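Local atomic coordinates of shikimate dehydrogenase (NADP(+)) (Peptoclostridium difficile, PDB entry 5DZS), a protein that probably catalyses the reversible NADPH-linked reduction of 3-dehydroshikimate to shikimate, a step on the way to chorismate and the aromatic amino acids. Residues K119-G125 with D176-T182; K144-R150 with K161-Y167; L170-G175 with I199-F203; V190-V195 with E215-I221. One frame throughout, in Å; residues are numbered along the deposited sequence.

Interaction 1: residues K119-G125 with D176-T182; sequences KVAVILG and DIILNAT
V120 to L124 and I177 to N180 run side by side as parallel strands, joined by a ladder of backbone hydrogen bonds. V122 sits in the middle of it: its N gives to I177 O and its O takes from L179 N. L124 N reaches L179 O at 2.8 Å in a nearly straight bond, 171° at the hydrogen, and L124 O receives A181 N just past the strand end. V120 O is gripped twice, by I177 N at 3.0 Å and by D176 N at 2.9 Å, the second bond more bent.

One side chain joins the ladder. D176 holds CG on the backbone N side (chi1 -64°), turning its carboxylate back so that OD2 accepts V120 N at 2.9 Å through its anti lone pair, while K119 CB packs against the same oxygen.

The apolar contacts fall on both faces of the sheet. A121 CB meets I177 CB at 3.9 Å on one; on the other, both methyls of L124 lie against I178 CD1, CD2 at 4.0 Å.

At the C-terminal end N180 OD1 accepts from T182 N, closing an Asx turn, and from T182 OG1 at 2.6 Å. T182 CG2 rests on L124 O, and G125 lies close to a bound sulfate. Strand 120-124 runs into the glycine-bearing loop, and the two strands pair centrally in the parallel sheet, as in a Rossmann-type domain, consistent with NADP(+) binding.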
loop_
_atom_site.group_PDB
_atom_site.type_symbol
_atom_site.label_atom_id
_atom_site.label_comp_id
_atom_site.label_asym_id
_atom_site.label_seq_id
_atom_site.Cartn_x
_atom_site.Cartn_y
_atom_site.Cartn_z
ATOM N N LYS B 119 12.206 3.607 28.202
ATOM C CA LYS B 119 11.753 4.827 28.869
ATOM C C LYS B 119 10.384 4.686 29.531
ATOM O O LYS B 119 9.740 3.642 29.450
ATOM C CB LYS B 119 11.775 5.991 27.891
ATOM C CG LYS B 119 13.188 6.334 27.465
ATOM C CD LYS B 119 13.241 7.589 26.627
ATOM C CE LYS B 119 14.682 7.903 26.252
ATOM N NZ LYS B 119 14.769 9.043 25.299
ATOM N N VAL B 120 9.980 5.739 30.231
ATOM C CA VAL B 120 8.689 5.789 30.904
ATOM C C VAL B 120 7.896 6.872 30.194
ATOM O O VAL B 120 8.387 7.990 30.021
ATOM C CB VAL B 120 8.823 6.149 32.402
ATOM C CG1 VAL B 120 7.449 6.231 33.065
ATOM C CG2 VAL B 120 9.705 5.140 33.124
ATOM N N ALA B 121 6.683 6.541 29.762
ATOM C CA ALA B 121 5.843 7.504 29.053
ATOM C C ALA B 121 4.415 7.482 29.543
ATOM O O ALA B 121 3.911 6.465 30.045
ATOM C CB ALA B 121 5.877 7.243 27.553
ATOM N N VAL B 122 3.769 8.630 29.385
ATOM C CA VAL B 122 2.382 8.798 29.720
ATOM C C VAL B 122 1.680 9.342 28.488
ATOM O O VAL B 122 2.159 10.292 27.866
ATOM C CB VAL B 122 2.178 9.795 30.870
ATOM C CG1 VAL B 122 0.697 10.126 31.054
ATOM C CG2 VAL B 122 2.773 9.238 32.146
ATOM N N ILE B 123 0.569 8.710 28.129
ATOM C CA ILE B 123 -0.286 9.196 27.049
ATOM C C ILE B 123 -1.505 9.838 27.694
ATOM O O ILE B 123 -2.156 9.228 28.556
ATOM C CB ILE B 123 -0.795 8.067 26.138
ATOM C CG1 ILE B 123 0.371 7.411 25.392
ATOM C CG2 ILE B 123 -1.824 8.625 25.145
ATOM C CD1 ILE B 123 0.015 6.101 24.723
ATOM N N LEU B 124 -1.815 11.062 27.284
ATOM C CA LEU B 124 -2.993 11.757 27.763
ATOM C C LEU B 124 -4.138 11.534 26.791
ATOM O O LEU B 124 -4.039 11.920 25.611
ATOM C CB LEU B 124 -2.737 13.255 27.865
ATOM C CG LEU B 124 -1.550 13.700 28.708
ATOM C CD1 LEU B 124 -1.389 15.204 28.586
ATOM C CD2 LEU B 124 -1.746 13.258 30.151
ATOM N N GLY B 125 -5.212 10.911 27.279
ATOM C CA GLY B 125 -6.404 10.668 26.475
ATOM C C GLY B 125 -6.555 9.239 26.003
ATOM O O GLY B 125 -5.601 8.453 26.039
ATOM N N ASP B 176 9.808 10.038 31.463
ATOM C CA ASP B 176 10.571 10.657 30.384
ATOM C C ASP B 176 9.702 11.460 29.428
ATOM O O ASP B 176 9.977 12.626 29.153
ATOM C CB ASP B 176 11.284 9.570 29.573
ATOM C CG ASP B 176 12.315 8.826 30.386
ATOM O OD1 ASP B 176 13.373 9.422 30.664
ATOM O OD2 ASP B 176 12.083 7.644 30.725
ATOM N N ILE B 177 8.648 10.821 28.925
ATOM C CA ILE B 177 7.792 11.406 27.901
ATOM C C ILE B 177 6.329 11.542 28.292
ATOM O O ILE B 177 5.745 10.632 28.885
ATOM C CB ILE B 177 7.816 10.506 26.640
ATOM C CG1 ILE B 177 9.226 10.454 26.042
ATOM C CG2 ILE B 177 6.809 10.982 25.601
ATOM C CD1 ILE B 177 9.429 9.311 25.067
ATOM N N ILE B 178 5.754 12.697 27.980
ATOM C CA ILE B 178 4.318 12.898 28.137
ATOM C C ILE B 178 3.796 13.328 26.763
ATOM O O ILE B 178 4.260 14.316 26.166
ATOM C CB ILE B 178 3.943 13.858 29.288
ATOM C CG1 ILE B 178 2.418 13.874 29.492
ATOM C CG2 ILE B 178 4.504 15.257 29.069
ATOM C CD1 ILE B 178 1.988 14.568 30.771
ATOM N N LEU B 179 2.825 12.570 26.276
ATOM C CA LEU B 179 2.258 12.779 24.949
ATOM C C LEU B 179 0.776 13.144 25.049
ATOM O O LEU B 179 -0.024 12.423 25.687
ATOM C CB LEU B 179 2.488 11.532 24.111
ATOM C CG LEU B 179 2.015 11.573 22.641
ATOM C CD1 LEU B 179 2.873 10.686 21.758
ATOM C CD2 LEU B 179 0.546 11.207 22.507
ATOM N N ASN B 180 0.424 14.277 24.452
ATOM C CA ASN B 180 -0.959 14.725 24.439
ATOM C C ASN B 180 -1.743 14.187 23.245
ATOM O O ASN B 180 -1.517 14.614 22.104
ATOM C CB ASN B 180 -1.048 16.246 24.392
ATOM C CG ASN B 180 -2.485 16.726 24.331
ATOM O OD1 ASN B 180 -3.355 16.181 25.010
ATOM N ND2 ASN B 180 -2.745 17.729 23.502
ATOM N N ALA B 181 -2.664 13.269 23.514
ATOM C CA ALA B 181 -3.550 12.713 22.490
ATOM C C ALA B 181 -4.995 13.202 22.698
ATOM O O ALA B 181 -5.922 12.612 22.150
ATOM C CB ALA B 181 -3.506 11.195 22.508
ATOM N N THR B 182 -5.174 14.276 23.470
ATOM C CA THR B 182 -6.497 14.847 23.735
ATOM C C THR B 182 -6.758 15.986 22.757
ATOM O O THR B 182 -5.826 16.524 22.172
ATOM C CB THR B 182 -6.622 15.411 25.167
ATOM O OG1 THR B 182 -5.921 16.661 25.288
ATOM C CG2 THR B 182 -6.117 14.418 26.203
#

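Interaction 2: residues K144-R150 with K161-Y167; sequences KLYVSTR and KAILIDY. With SO4 (sulfate ion), chain E.
Y146, I163 and I165 form the apolar centre: Y146 CD2 lies 3.8 Å from I165 CG2 and 3.9 Å from I163 CB, with the tyrosine and I163 side by side and pointing the same way. On the other face L164 CD1 touches T149 CG2. Four backbone hydrogen bonds zip the parallel strands together, from I163 N to L145 O through to T149 N to I165 O.

Toward the C-terminal ends Y167 is sandwiched. S148 OG sits over one face of its ring, 3.3 Å from CD1, and is buried without a polar partner in the model. Across the opposite face, in the conformer described (a second was modelled), lies the R150 guanidinium, its plane 15° from the ring and CZ 3.6 Å from the ring centroid, a stacked cation-pi pair. Its chain folds back at chi2 (-61°) to get there, and NH1 is held by P194 O.

At the polar rim T149 OG1 donates to O4 of a sulfate, probably from the crystallisation liquor, at 2.7 Å; R150 N adds a weak bond to O2, and T126 OG1 holds the same ion. An anion here, after the second strand of a Rossmann-type sheet, is consistent with where such domains receive the 2'-phosphate of NADP(+).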
loop_
_atom_site.group_PDB
_atom_site.type_symbol
_atom_site.label_atom_id
_atom_site.label_comp_id
_atom_site.label_asym_id
_atom_site.label_seq_id
_atom_site.Cartn_x
_atom_site.Cartn_y
_atom_site.Cartn_z
ATOM N N LYS B 144 7.805 1.451 30.766
ATOM C CA LYS B 144 6.589 1.667 31.540
ATOM C C LYS B 144 5.672 2.589 30.743
ATOM O O LYS B 144 6.116 3.642 30.313
ATOM C CB LYS B 144 6.972 2.351 32.855
ATOM C CG LYS B 144 5.878 2.467 33.908
ATOM C CD LYS B 144 5.620 1.147 34.614
ATOM C CE LYS B 144 4.772 1.362 35.856
ATOM N NZ LYS B 144 4.454 0.097 36.565
ATOM N N LEU B 145 4.412 2.195 30.554
ATOM C CA LEU B 145 3.436 3.019 29.814
ATOM C C LEU B 145 2.126 3.225 30.579
ATOM O O LEU B 145 1.468 2.256 30.986
ATOM C CB LEU B 145 3.114 2.390 28.455
ATOM C CG LEU B 145 2.141 3.193 27.581
ATOM C CD1 LEU B 145 2.717 4.561 27.226
ATOM C CD2 LEU B 145 1.780 2.430 26.320
ATOM N N TYR B 146 1.760 4.491 30.776
ATOM C CA TYR B 146 0.504 4.854 31.413
ATOM C C TYR B 146 -0.371 5.571 30.384
ATOM O O TYR B 146 0.138 6.256 29.500
ATOM C CB TYR B 146 0.716 5.833 32.567
ATOM C CG TYR B 146 1.660 5.412 33.682
ATOM C CD1 TYR B 146 3.025 5.665 33.590
ATOM C CD2 TYR B 146 1.177 4.845 34.855
ATOM C CE1 TYR B 146 3.896 5.316 34.612
ATOM C CE2 TYR B 146 2.039 4.499 35.889
ATOM C CZ TYR B 146 3.394 4.735 35.759
ATOM O OH TYR B 146 4.248 4.391 36.787
ATOM N N VAL B 147 -1.682 5.407 30.509
ATOM C CA VAL B 147 -2.643 6.133 29.685
ATOM C C VAL B 147 -3.580 6.802 30.681
ATOM O O VAL B 147 -4.185 6.119 31.510
ATOM C CB VAL B 147 -3.432 5.217 28.737
ATOM C CG1 VAL B 147 -4.462 6.022 27.959
ATOM C CG2 VAL B 147 -2.484 4.507 27.786
ATOM N N SER B 148 -3.664 8.129 30.628
ATOM C CA SER B 148 -4.493 8.897 31.571
ATOM C C SER B 148 -5.848 9.277 30.992
ATOM O O SER B 148 -5.937 9.759 29.866
ATOM C CB SER B 148 -3.756 10.163 32.004
ATOM O OG SER B 148 -4.430 10.795 33.079
ATOM N N THR B 149 -6.900 9.065 31.779
ATOM C CA THR B 149 -8.268 9.371 31.368
ATOM C C THR B 149 -8.961 10.125 32.502
ATOM O O THR B 149 -8.558 10.007 33.663
ATOM C CB THR B 149 -9.036 8.077 31.005
ATOM O OG1 THR B 149 -10.324 8.403 30.470
ATOM C CG2 THR B 149 -9.188 7.154 32.217
ATOM N N ARG B 150 -9.985 10.910 32.171
ATOM C CA ARG B 150 -10.719 11.671 33.190
ATOM C C ARG B 150 -11.469 10.748 34.153
ATOM O O ARG B 150 -11.555 11.030 35.349
ATOM C CB ARG B 150 -11.692 12.659 32.543
ATOM C CG ARG B 150 -11.029 13.734 31.699
ATOM C CD ARG B 150 -10.082 14.627 32.496
ATOM N NE ARG B 150 -9.420 15.600 31.623
ATOM C CZ ARG B 150 -8.479 16.456 32.014
ATOM N NH1 ARG B 150 -7.943 17.296 31.136
ATOM N NH2 ARG B 150 -8.068 16.474 33.270
ATOM N N LYS B 161 -0.085 -4.416 29.441
ATOM C CA LYS B 161 1.157 -3.790 29.888
ATOM C C LYS B 161 0.939 -2.302 30.196
ATOM O O LYS B 161 1.614 -1.740 31.057
ATOM C CB LYS B 161 2.252 -3.960 28.833
ATOM C CG LYS B 161 3.569 -3.283 29.182
ATOM C CD LYS B 161 4.653 -3.612 28.168
ATOM C CE LYS B 161 5.913 -2.799 28.421
ATOM N NZ LYS B 161 6.459 -3.013 29.790
ATOM N N ALA B 162 0.004 -1.672 29.488
ATOM C CA ALA B 162 -0.306 -0.261 29.722
ATOM C C ALA B 162 -1.156 -0.113 30.989
ATOM O O ALA B 162 -2.058 -0.915 31.235
ATOM C CB ALA B 162 -1.031 0.327 28.524
ATOM N N ILE B 163 -0.865 0.908 31.789
ATOM C CA ILE B 163 -1.596 1.142 33.037
ATOM C C ILE B 163 -2.578 2.308 32.911
ATOM O O ILE B 163 -2.191 3.436 32.614
ATOM C CB ILE B 163 -0.625 1.424 34.202
ATOM C CG1 ILE B 163 0.438 0.326 34.264
ATOM C CG2 ILE B 163 -1.385 1.535 35.521
ATOM C CD1 ILE B 163 1.530 0.590 35.268
ATOM N N LEU B 164 -3.852 2.023 33.152
ATOM C CA LEU B 164 -4.882 3.042 33.085
ATOM C C LEU B 164 -4.875 3.826 34.392
ATOM O O LEU B 164 -4.958 3.235 35.478
ATOM C CB LEU B 164 -6.256 2.404 32.873
ATOM C CG LEU B 164 -7.419 3.386 32.698
ATOM C CD1 LEU B 164 -7.298 4.115 31.365
ATOM C CD2 LEU B 164 -8.759 2.667 32.795
ATOM N N ILE B 165 -4.759 5.149 34.282
ATOM C CA ILE B 165 -4.769 6.036 35.441
ATOM C C ILE B 165 -5.684 7.217 35.184
ATOM O O ILE B 165 -6.130 7.426 34.055
ATOM C CB ILE B 165 -3.360 6.588 35.766
ATOM C CG1 ILE B 165 -2.822 7.435 34.597
ATOM C CG2 ILE B 165 -2.405 5.447 36.095
ATOM C CD1 ILE B 165 -1.501 8.112 34.886
ATOM N N ASP B 166 -5.983 7.971 36.241
ATOM C CA ASP B 166 -6.754 9.205 36.098
ATOM C C ASP B 166 -5.796 10.365 36.353
ATOM O O ASP B 166 -4.647 10.149 36.739
ATOM C CB ASP B 166 -8.011 9.246 36.985
ATOM C CG ASP B 166 -7.703 9.258 38.466
ATOM O OD1 ASP B 166 -6.589 9.642 38.876
ATOM O OD2 ASP B 166 -8.615 8.896 39.234
ATOM N N TYR B 167 -6.263 11.586 36.131
ATOM C CA TYR B 167 -5.408 12.770 36.248
ATOM C C TYR B 167 -4.957 13.068 37.689
ATOM O O TYR B 167 -4.000 13.823 37.903
ATOM C CB TYR B 167 -6.082 13.978 35.577
ATOM C CG TYR B 167 -6.059 13.910 34.055
ATOM C CD1 TYR B 167 -6.862 13.011 33.358
ATOM C CD2 TYR B 167 -5.231 14.749 33.315
ATOM C CE1 TYR B 167 -6.840 12.948 31.967
ATOM C CE2 TYR B 167 -5.199 14.690 31.928
ATOM C CZ TYR B 167 -6.006 13.790 31.259
ATOM O OH TYR B 167 -5.982 13.736 29.871
HETATM S S SO4 E . -9.842 11.237 28.236
HETATM O O1 SO4 E . -8.520 11.643 28.766
HETATM O O2 SO4 E . -10.895 11.800 29.110
HETATM O O3 SO4 E . -9.997 11.749 26.854
HETATM O O4 SO4 E . -9.956 9.762 28.212
HETATM O O HOH W 1 -9.378 12.520 36.215
#

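Interaction 3: residues L170-G175 with I199-F203; sequences LKHIKG and IIQNF
With CG beside its backbone N (chi1 -66°) and the ring turned by chi2 83°, F203 is swung across the loop, so that CE2 lies 3.5 Å from G175 N, which sits over one face of the ring. CZ of the same ring meets I173 CG2 at 4.0 Å. L170 extends the other way round, CG opposite the backbone N (chi1 179°), and this carries its branch point and CD2 onto I199; the two side chains cross at about a right angle, L170 CG 3.8 Å from I199 CG2.

Two features fasten the backbones. G175 N donates to N202 O at 3.1 Å, while F203 CA makes a nearly straight CH...O contact with G175 O.

A water bridges I173 O and N202 ND2, donating to the first and accepting from the second at 3.0 Å, which ties the loop to the asparagine. N202 CB meanwhile packs on I173 O. N202 lies in a type I beta turn from I200 to F203.

L170, I173 and F203 pack on the sheet face that carries V122, L124 and I178. Here the loop leading into strand 177-180 meets the turn leading into strand 205-208, joining two connections at the N-terminal end of these strands in a Rossmann-type sheet.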
loop_
_atom_site.group_PDB
_atom_site.type_symbol
_atom_site.label_atom_id
_atom_site.label_comp_id
_atom_site.label_asym_id
_atom_site.label_seq_id
_atom_site.Cartn_x
_atom_site.Cartn_y
_atom_site.Cartn_z
ATOM N N LEU B 170 -1.950 10.826 38.169
ATOM C CA LEU B 170 -0.879 11.362 37.340
ATOM C C LEU B 170 -0.009 12.368 38.079
ATOM O O LEU B 170 1.155 12.551 37.731
ATOM C CB LEU B 170 -1.474 12.020 36.091
ATOM C CG LEU B 170 -0.486 12.664 35.119
ATOM C CD1 LEU B 170 0.547 11.666 34.613
ATOM C CD2 LEU B 170 -1.247 13.266 33.950
ATOM N N LYS B 171 -0.576 13.006 39.105
ATOM C CA LYS B 171 0.147 14.001 39.888
ATOM C C LYS B 171 1.411 13.430 40.526
ATOM O O LYS B 171 2.369 14.168 40.760
ATOM C CB LYS B 171 -0.744 14.573 40.997
ATOM C CG LYS B 171 -1.967 15.346 40.531
ATOM C CD LYS B 171 -2.726 15.912 41.730
ATOM C CE LYS B 171 -3.976 16.657 41.290
ATOM N NZ LYS B 171 -4.776 17.158 42.440
ATOM N N HIS B 172 1.413 12.123 40.791
ATOM C CA HIS B 172 2.554 11.462 41.438
ATOM C C HIS B 172 3.418 10.620 40.496
ATOM O O HIS B 172 4.254 9.846 40.957
ATOM C CB HIS B 172 2.054 10.573 42.586
ATOM C CG HIS B 172 1.022 11.231 43.443
ATOM N ND1 HIS B 172 1.333 12.202 44.371
ATOM C CD2 HIS B 172 -0.319 11.059 43.511
ATOM C CE1 HIS B 172 0.226 12.604 44.969
ATOM N NE2 HIS B 172 -0.790 11.925 44.467
ATOM N N ILE B 173 3.221 10.750 39.185
ATOM C CA ILE B 173 4.033 9.989 38.230
ATOM C C ILE B 173 5.141 10.854 37.644
ATOM O O ILE B 173 4.906 11.985 37.201
ATOM C CB ILE B 173 3.195 9.384 37.070
ATOM C CG1 ILE B 173 2.485 8.103 37.513
ATOM C CG2 ILE B 173 4.098 8.948 35.922
ATOM C CD1 ILE B 173 1.534 8.275 38.666
ATOM N N LYS B 174 6.344 10.294 37.626
ATOM C CA LYS B 174 7.503 10.953 37.047
ATOM C C LYS B 174 7.977 10.065 35.890
ATOM O O LYS B 174 8.081 8.847 36.041
ATOM C CB LYS B 174 8.604 11.128 38.095
ATOM C CG LYS B 174 8.111 11.763 39.394
ATOM C CD LYS B 174 9.184 11.883 40.471
ATOM C CE LYS B 174 10.115 13.074 40.272
ATOM N NZ LYS B 174 10.974 12.998 39.059
ATOM N N GLY B 175 8.244 10.663 34.736
ATOM C CA GLY B 175 8.699 9.888 33.588
ATOM C C GLY B 175 9.494 10.686 32.578
ATOM O O GLY B 175 9.817 11.851 32.797
ATOM N N ILE B 199 2.482 18.884 36.756
ATOM C CA ILE B 199 2.607 17.565 36.126
ATOM C C ILE B 199 3.657 17.648 35.018
ATOM O O ILE B 199 4.511 16.769 34.895
ATOM C CB ILE B 199 1.258 17.062 35.562
ATOM C CG1 ILE B 199 0.314 16.685 36.714
ATOM C CG2 ILE B 199 1.463 15.857 34.628
ATOM C CD1 ILE B 199 -1.104 16.364 36.274
ATOM N N ILE B 200 3.610 18.721 34.232
ATOM C CA ILE B 200 4.579 18.911 33.148
ATOM C C ILE B 200 6.002 18.942 33.690
ATOM O O ILE B 200 6.938 18.462 33.059
ATOM C CB ILE B 200 4.295 20.195 32.342
ATOM C CG1 ILE B 200 2.969 20.032 31.588
ATOM C CG2 ILE B 200 5.425 20.458 31.353
ATOM C CD1 ILE B 200 2.513 21.253 30.817
ATOM N N GLN B 201 6.158 19.487 34.885
ATOM C CA GLN B 201 7.471 19.562 35.493
ATOM C C GLN B 201 8.095 18.174 35.727
ATOM O O GLN B 201 9.314 18.054 35.766
ATOM C CB GLN B 201 7.376 20.336 36.800
ATOM C CG GLN B 201 8.710 20.707 37.408
ATOM C CD GLN B 201 8.542 21.645 38.576
ATOM O OE1 GLN B 201 7.426 22.065 38.888
ATOM N NE2 GLN B 201 9.648 21.990 39.228
ATOM N N ASN B 202 7.266 17.129 35.833
ATOM C CA ASN B 202 7.768 15.770 36.098
ATOM C C ASN B 202 8.198 14.960 34.869
ATOM O O ASN B 202 8.474 13.763 34.989
ATOM C CB ASN B 202 6.728 14.963 36.900
ATOM C CG ASN B 202 6.472 15.532 38.282
ATOM O OD1 ASN B 202 7.324 16.212 38.862
ATOM N ND2 ASN B 202 5.299 15.230 38.832
ATOM N N PHE B 203 8.262 15.603 33.706
ATOM C CA PHE B 203 8.655 14.923 32.467
ATOM C C PHE B 203 9.755 15.697 31.763
ATOM O O PHE B 203 9.917 16.893 31.998
ATOM C CB PHE B 203 7.425 14.689 31.565
ATOM C CG PHE B 203 6.448 13.729 32.171
ATOM C CD1 PHE B 203 5.522 14.166 33.107
ATOM C CD2 PHE B 203 6.511 12.374 31.880
ATOM C CE1 PHE B 203 4.655 13.273 33.717
ATOM C CE2 PHE B 203 5.643 11.479 32.477
ATOM C CZ PHE B 203 4.715 11.928 33.399
HETATM O O HOH W 2 3.074 14.102 37.221
#

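Interaction 4: residues V190-V195 with E215-I221; sequences VGISPV and ETEFLRI
F218 presents its ring edge to the loop: S193 OG lies near the ring plane, 3.8 Å from CD1, and V195 CG2 is also at the edge, 3.9 Å from CE1. P194 CD touches F218 CB, the two side chains crossing at about a right angle. The R220 guanidinium carries E217 OE1 over the centre of one face, a salt bridge by charge alone, since no N-H points at the oxygen.

E217 lies along the loop backbone. A trans first torsion (chi1 -177°) and a bend at chi2 lay its CG 3.5 Å from G191 O and CB against V190 O. I221 CD1 touches S193 CB at 4.0 Å.

Polar links across the contact are sparse. E217 N reaches O of the poorly ordered V190 at 3.2 Å in a weak, bent bond, and a water takes F218 N at 2.9 Å while giving to I192 O. S193 OG instead donates to a lone pair of V195 O at 2.7 Å. T216 OG1 caps the helix, accepting L219 N and also bonded to D208.

Helix 217-224 therefore meets the loop between strand 177-180 and helix 197-200 with its first amides, which find carbonyls weakly or through water. The buried hold comes from F218 with P194 and V195, whereas the charged pair lies toward the surface.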
loop_
_atom_site.group_PDB
_atom_site.type_symbol
_atom_site.label_atom_id
_atom_site.label_comp_id
_atom_site.label_asym_id
_atom_site.label_seq_id
_atom_site.Cartn_x
_atom_site.Cartn_y
_atom_site.Cartn_z
ATOM N N VAL B 190 -6.544 28.236 23.053
ATOM C CA VAL B 190 -5.130 27.886 22.905
ATOM C C VAL B 190 -4.336 28.141 24.194
ATOM O O VAL B 190 -3.170 27.750 24.294
ATOM C CB VAL B 190 -4.469 28.652 21.733
ATOM C CG1 VAL B 190 -5.219 28.377 20.438
ATOM C CG2 VAL B 190 -4.404 30.153 22.007
ATOM N N GLY B 191 -4.971 28.794 25.171
ATOM C CA GLY B 191 -4.328 29.100 26.448
ATOM C C GLY B 191 -4.582 28.082 27.549
ATOM O O GLY B 191 -4.262 28.343 28.708
ATOM N N ILE B 192 -5.159 26.929 27.195
ATOM C CA ILE B 192 -5.437 25.856 28.162
ATOM C C ILE B 192 -4.691 24.567 27.820
ATOM O O ILE B 192 -4.688 24.119 26.674
ATOM C CB ILE B 192 -6.944 25.549 28.264
ATOM C CG1 ILE B 192 -7.664 26.737 28.908
ATOM C CG2 ILE B 192 -7.187 24.288 29.091
ATOM C CD1 ILE B 192 -9.159 26.566 29.053
ATOM N N SER B 193 -4.081 23.985 28.849
ATOM C CA SER B 193 -3.319 22.755 28.748
ATOM C C SER B 193 -4.086 21.609 29.397
ATOM O O SER B 193 -4.758 21.807 30.400
ATOM C CB SER B 193 -1.979 22.938 29.465
ATOM O OG SER B 193 -1.305 21.705 29.625
ATOM N N PRO B 194 -3.978 20.395 28.843
ATOM C CA PRO B 194 -4.674 19.245 29.437
ATOM C C PRO B 194 -4.135 18.868 30.822
ATOM O O PRO B 194 -4.804 18.150 31.569
ATOM C CB PRO B 194 -4.398 18.109 28.445
ATOM C CG PRO B 194 -3.172 18.525 27.717
ATOM C CD PRO B 194 -3.215 20.017 27.640
ATOM N N VAL B 195 -2.930 19.339 31.142
ATOM C CA VAL B 195 -2.314 19.071 32.433
ATOM C C VAL B 195 -1.657 20.321 32.982
ATOM O O VAL B 195 -1.235 21.207 32.233
ATOM C CB VAL B 195 -1.264 17.944 32.363
ATOM C CG1 VAL B 195 -1.941 16.610 32.097
ATOM C CG2 VAL B 195 -0.193 18.244 31.319
ATOM N N GLU B 215 0.872 28.108 18.724
ATOM C CA GLU B 215 1.511 27.294 19.766
ATOM C C GLU B 215 0.587 26.985 20.944
ATOM O O GLU B 215 -0.022 27.879 21.535
ATOM C CB GLU B 215 2.806 27.934 20.276
ATOM C CG GLU B 215 3.592 27.014 21.197
ATOM C CD GLU B 215 4.960 27.555 21.531
ATOM O OE1 GLU B 215 5.103 28.791 21.642
ATOM O OE2 GLU B 215 5.890 26.739 21.695
ATOM N N THR B 216 0.512 25.704 21.296
ATOM C CA THR B 216 -0.337 25.254 22.390
ATOM C C THR B 216 0.222 25.651 23.757
ATOM O O THR B 216 1.436 25.795 23.933
ATOM C CB THR B 216 -0.484 23.723 22.374
ATOM O OG1 THR B 216 0.798 23.125 22.604
ATOM C CG2 THR B 216 -1.052 23.252 21.048
ATOM N N GLU B 217 -0.669 25.817 24.729
ATOM C CA GLU B 217 -0.258 26.158 26.080
ATOM C C GLU B 217 0.605 25.028 26.649
ATOM O O GLU B 217 1.569 25.271 27.367
ATOM C CB GLU B 217 -1.485 26.396 26.964
ATOM C CG GLU B 217 -1.177 26.821 28.392
ATOM C CD GLU B 217 -0.503 28.183 28.496
ATOM O OE1 GLU B 217 -0.342 28.859 27.464
ATOM O OE2 GLU B 217 -0.144 28.590 29.621
ATOM N N PHE B 218 0.240 23.796 26.310
ATOM C CA PHE B 218 0.975 22.602 26.739
ATOM C C PHE B 218 2.458 22.743 26.390
ATOM O O PHE B 218 3.318 22.640 27.264
ATOM C CB PHE B 218 0.325 21.380 26.070
ATOM C CG PHE B 218 0.997 20.057 26.344
ATOM C CD1 PHE B 218 0.981 19.491 27.599
ATOM C CD2 PHE B 218 1.532 19.315 25.291
ATOM C CE1 PHE B 218 1.567 18.255 27.834
ATOM C CE2 PHE B 218 2.107 18.072 25.515
ATOM C CZ PHE B 218 2.130 17.542 26.788
ATOM N N LEU B 219 2.753 23.004 25.116
ATOM C CA LEU B 219 4.151 23.166 24.683
ATOM C C LEU B 219 4.740 24.498 25.119
ATOM O O LEU B 219 5.944 24.604 25.342
ATOM C CB LEU B 219 4.282 23.013 23.164
ATOM C CG LEU B 219 3.867 21.651 22.613
ATOM C CD1 LEU B 219 4.185 21.569 21.124
ATOM C CD2 LEU B 219 4.554 20.533 23.385
ATOM N N ARG B 220 3.888 25.510 25.231
ATOM C CA ARG B 220 4.335 26.816 25.667
ATOM C C ARG B 220 4.805 26.705 27.121
ATOM O O ARG B 220 5.826 27.283 27.485
ATOM C CB ARG B 220 3.233 27.855 25.435
ATOM C CG ARG B 220 3.532 29.273 25.900
ATOM C CD ARG B 220 2.888 30.308 24.971
ATOM N NE ARG B 220 1.578 29.899 24.443
ATOM C CZ ARG B 220 0.404 30.452 24.757
ATOM N NH1 ARG B 220 -0.712 29.981 24.205
ATOM N NH2 ARG B 220 0.326 31.464 25.620
ATOM N N ILE B 221 4.100 25.913 27.932
ATOM C CA ILE B 221 4.516 25.683 29.329
ATOM C C ILE B 221 5.806 24.853 29.366
ATOM O O ILE B 221 6.677 25.089 30.201
ATOM C CB ILE B 221 3.423 24.967 30.165
ATOM C CG1 ILE B 221 2.211 25.883 30.364
ATOM C CG2 ILE B 221 3.964 24.567 31.544
ATOM C CD1 ILE B 221 1.006 25.186 30.967
HETATM O O HOH W 3 -2.423 23.056 25.367
#

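In the fold
All four contacts belong to the domain built on the parallel sheet 163-166, 144-149, 120-124, 177-180, 205-208, 228-230. Interactions 1 and 2, centres about 9 Å apart, share it directly: strands 120-124 and 144-149 are neighbours, linked by I123 O to S148 N. Along the chain interaction 2 is nested within the loop closed by interaction 1, while the segments of interactions 1 and 3, and of 3 and 4, alternate. The centres of interactions 3 and 4 lie about 10 Å and 14 Å from that of interaction 1, and interaction 4 packs beside N180 and L124. I200 meets V195, F218 and I221, so helices 197-200 and 217-224 pack together beside the sheet of the probable NADP(+)-binding domain.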